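PDB 2BA9: putative aminooxidase from Propionibacterium acnes, which binds FAD and isomerises polyunsaturated fatty acids, producing conjugated linoleic acid. Local coordinates for residues Leu91-Glu96 and Pro304-His309. Residues are numbered along the deposited sequence; the frame is centred on the assembly and turned at random.
Sequences LHEDGE and PERLGH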
ATOM      1  N   LEU A  91     -23.394  -0.785   3.325  1.00 24.89           N
ATOM      2  CA  LEU A  91     -24.174   0.243   3.984  1.00 25.16           C
ATOM      3  C   LEU A  91     -24.295   1.447   3.073  1.00 25.07           C
ATOM      4  O   LEU A  91     -23.368   1.767   2.340  1.00 25.78           O
ATOM      5  CB  LEU A  91     -23.464   0.735   5.254  1.00 25.09           C
ATOM      6  CG  LEU A  91     -23.137  -0.272   6.351  1.00 25.30           C
ATOM      7  CD1 LEU A  91     -22.449   0.456   7.475  1.00 25.15           C
ATOM      8  CD2 LEU A  91     -24.402  -0.992   6.815  1.00 22.69           C
ATOM      9  N   HIS A  92     -25.436   2.115   3.149  1.00 25.26           N
ATOM     10  CA  HIS A  92     -25.601   3.426   2.546  1.00 25.01           C
ATOM     11  C   HIS A  92     -25.049   4.460   3.518  1.00 25.34           C
ATOM     12  O   HIS A  92     -24.747   4.163   4.676  1.00 25.04           O
ATOM     13  CB  HIS A  92     -27.075   3.698   2.199  1.00 24.88           C
ATOM     14  CG  HIS A  92     -27.546   2.976   0.975  1.00 23.52           C
ATOM     15  ND1 HIS A  92     -27.034   3.230  -0.277  1.00 22.72           N
ATOM     16  CD2 HIS A  92     -28.494   2.025   0.808  1.00 22.47           C
ATOM     17  CE1 HIS A  92     -27.631   2.453  -1.161  1.00 22.64           C
ATOM     18  NE2 HIS A  92     -28.519   1.706  -0.529  1.00 22.51           N
ATOM     19  N   GLU A  93     -24.900   5.685   3.039  1.00 25.34           N
ATOM     20  CA  GLU A  93     -24.331   6.731   3.865  1.00 25.48           C
ATOM     21  C   GLU A  93     -25.185   7.069   5.086  1.00 24.85           C
ATOM     22  O   GLU A  93     -24.685   7.704   6.012  1.00 24.73           O
ATOM     23  CB  GLU A  93     -24.081   7.988   3.047  1.00 25.69           C
ATOM     24  CG  GLU A  93     -25.319   8.673   2.520  1.00 26.58           C
ATOM     25  CD  GLU A  93     -24.940   9.796   1.613  1.00 28.29           C
ATOM     26  OE1 GLU A  93     -25.394  10.925   1.834  1.00 29.73           O
ATOM     27  OE2 GLU A  93     -24.136   9.543   0.701  1.00 32.14           O
ATOM     28  N   ASP A  94     -26.453   6.651   5.078  1.00 24.89           N
ATOM     29  CA  ASP A  94     -27.349   6.817   6.229  1.00 24.88           C
ATOM     30  C   ASP A  94     -27.411   5.587   7.143  1.00 24.73           C
ATOM     31  O   ASP A  94     -28.230   5.536   8.066  1.00 24.52           O
ATOM     32  CB  ASP A  94     -28.766   7.159   5.751  1.00 24.97           C
ATOM     33  CG  ASP A  94     -29.470   5.978   5.089  1.00 26.07           C
ATOM     34  OD1 ASP A  94     -28.878   4.870   5.038  1.00 23.37           O
ATOM     35  OD2 ASP A  94     -30.615   6.169   4.607  1.00 27.32           O
ATOM     36  N   GLY A  95     -26.577   4.586   6.882  1.00 24.29           N
ATOM     37  CA  GLY A  95     -26.528   3.396   7.733  1.00 24.31           C
ATOM     38  C   GLY A  95     -27.431   2.233   7.341  1.00 24.49           C
ATOM     39  O   GLY A  95     -27.410   1.190   8.007  1.00 24.11           O
ATOM     40  N   GLU A  96     -28.193   2.395   6.261  1.00 24.12           N
ATOM     41  CA  GLU A  96     -29.043   1.323   5.742  1.00 24.43           C
ATOM     42  C   GLU A  96     -28.224   0.193   5.088  1.00 24.35           C
ATOM     43  O   GLU A  96     -27.392   0.427   4.204  1.00 24.62           O
ATOM     44  CB  GLU A  96     -30.035   1.891   4.743  1.00 24.05           C
ATOM     45  CG  GLU A  96     -31.191   0.963   4.420  1.00 25.10           C
ATOM     46  CD  GLU A  96     -32.020   1.496   3.303  1.00 24.99           C
ATOM     47  OE1 GLU A  96     -31.474   1.646   2.181  1.00 26.24           O
ATOM     48  OE2 GLU A  96     -33.196   1.799   3.560  1.00 24.53           O
ATOM     49  N   PRO A 304     -16.034  11.146  -4.337  1.00 27.21           N
ATOM     50  CA  PRO A 304     -15.228  12.337  -4.018  1.00 27.36           C
ATOM     51  C   PRO A 304     -16.021  13.410  -3.271  1.00 27.71           C
ATOM     52  O   PRO A 304     -15.481  14.121  -2.430  1.00 28.14           O
ATOM     53  CB  PRO A 304     -14.818  12.842  -5.401  1.00 27.49           C
ATOM     54  CG  PRO A 304     -14.819  11.629  -6.249  1.00 27.15           C
ATOM     55  CD  PRO A 304     -16.006  10.860  -5.779  1.00 27.25           C
ATOM     56  N   GLU A 305     -17.312  13.492  -3.586  1.00 27.95           N
ATOM     57  CA  GLU A 305     -18.254  14.379  -2.927  1.00 27.53           C
ATOM     58  C   GLU A 305     -18.403  14.049  -1.445  1.00 27.03           C
ATOM     59  O   GLU A 305     -18.887  14.875  -0.667  1.00 27.38           O
ATOM     60  CB  GLU A 305     -19.622  14.245  -3.610  1.00 27.78           C
ATOM     61  CG  GLU A 305     -19.681  14.799  -5.030  1.00 28.42           C
ATOM     62  CD  GLU A 305     -19.244  13.839  -6.144  1.00 28.32           C
ATOM     63  OE1 GLU A 305     -18.974  12.637  -5.901  1.00 28.24           O
ATOM     64  OE2 GLU A 305     -19.181  14.314  -7.296  1.00 29.22           O
ATOM     65  N   ARG A 306     -17.998  12.841  -1.058  1.00 26.22           N
ATOM     66  CA  ARG A 306     -18.081  12.394   0.330  1.00 25.50           C
ATOM     67  C   ARG A 306     -16.713  12.232   1.020  1.00 24.99           C
ATOM     68  O   ARG A 306     -16.617  11.614   2.087  1.00 24.35           O
ATOM     69  CB  ARG A 306     -18.874  11.081   0.382  1.00 25.10           C
ATOM     70  CG  ARG A 306     -20.336  11.224  -0.001  1.00 25.11           C
ATOM     71  CD  ARG A 306     -21.154  12.049   1.004  1.00 23.87           C
ATOM     72  NE  ARG A 306     -21.404  11.318   2.246  1.00 22.53           N
ATOM     73  CZ  ARG A 306     -22.133  11.777   3.256  1.00 23.89           C
ATOM     74  NH1 ARG A 306     -22.727  12.958   3.176  1.00 25.44           N
ATOM     75  NH2 ARG A 306     -22.289  11.044   4.351  1.00 24.68           N
ATOM     76  N   LEU A 307     -15.668  12.823   0.436  1.00 24.47           N
ATOM     77  CA  LEU A 307     -14.329  12.811   1.032  1.00 23.89           C
ATOM     78  C   LEU A 307     -14.338  13.194   2.515  1.00 24.24           C
ATOM     79  O   LEU A 307     -14.951  14.173   2.895  1.00 24.00           O
ATOM     80  CB  LEU A 307     -13.421  13.783   0.284  1.00 23.74           C
ATOM     81  CG  LEU A 307     -11.929  13.688   0.560  1.00 23.49           C
ATOM     82  CD1 LEU A 307     -11.392  12.376   0.052  1.00 21.67           C
ATOM     83  CD2 LEU A 307     -11.180  14.872  -0.108  1.00 22.07           C
ATOM     84  N   GLY A 308     -13.646  12.414   3.340  1.00 24.82           N
ATOM     85  CA  GLY A 308     -13.571  12.674   4.779  1.00 24.75           C
ATOM     86  C   GLY A 308     -14.495  11.761   5.546  1.00 24.57           C
ATOM     87  O   GLY A 308     -14.348  11.587   6.759  1.00 24.59           O
ATOM     88  N   HIS A 309     -15.460  11.160   4.851  1.00 24.43           N
ATOM     89  CA  HIS A 309     -16.391  10.249   5.523  1.00 24.10           C
ATOM     90  C   HIS A 309     -15.793   8.867   5.658  1.00 23.68           C
ATOM     91  O   HIS A 309     -14.900   8.502   4.916  1.00 23.81           O
ATOM     92  CB  HIS A 309     -17.747  10.222   4.810  1.00 24.11           C
ATOM     93  CG  HIS A 309     -18.606  11.399   5.147  1.00 22.85           C
ATOM     94  ND1 HIS A 309     -19.299  11.486   6.335  1.00 24.11           N
ATOM     95  CD2 HIS A 309     -18.847  12.556   4.484  1.00 23.85           C
ATOM     96  CE1 HIS A 309     -19.954  12.638   6.379  1.00 23.39           C
ATOM     97  NE2 HIS A 309     -19.680  13.314   5.277  1.00 22.46           N
TER
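Glu-93 and Arg-306 carry the whole contact, a stacked ion pair at the protein surface. The carboxylate of Glu-93 lies flat over one face of the Arg-306 guanidinium, their planes 17° apart, with OE1 3.6 Å above the guanidinium plane near its centre. Glu-93 OE2 approaches Arg-306 NE at 3.6 Å, a long salt bridge in which no N-H points at the oxygen, so charge attraction and face-to-face packing hold the pair. Each group has a further polar partner: Arg-306 NE donates to Asn-301 OD1, and Glu-93 OE2 also forms a salt bridge with Arg-303.

The opposite face of the guanidinium packs on the imidazole of His-309, whose NE2 sits 3.5 Å above the guanidinium plane, giving a three-layer stack of carboxylate, guanidinium and imidazole. Bends at chi2 and chi3 (-67° and -73°) bring the arginine head back over this ring, which is itself held by a hydrogen bond from ND1 to Asp-351.

Each side chain springs from a turn. A type I turn, His-92 to Gly-95, presents Glu-93, and Asp-94 OD1 accepts from Glu-96 N at 2.8 Å in an Asx turn; a type II turn runs from Arg-306 to His-309.

The first turn closes a beta hairpin of strands 88-91 and 97-98 at one margin of the mixed sheet, the second lies in the loop from strand 295-297 to strand 310-315, and helix 341-355 packs against Leu-91 and His-309.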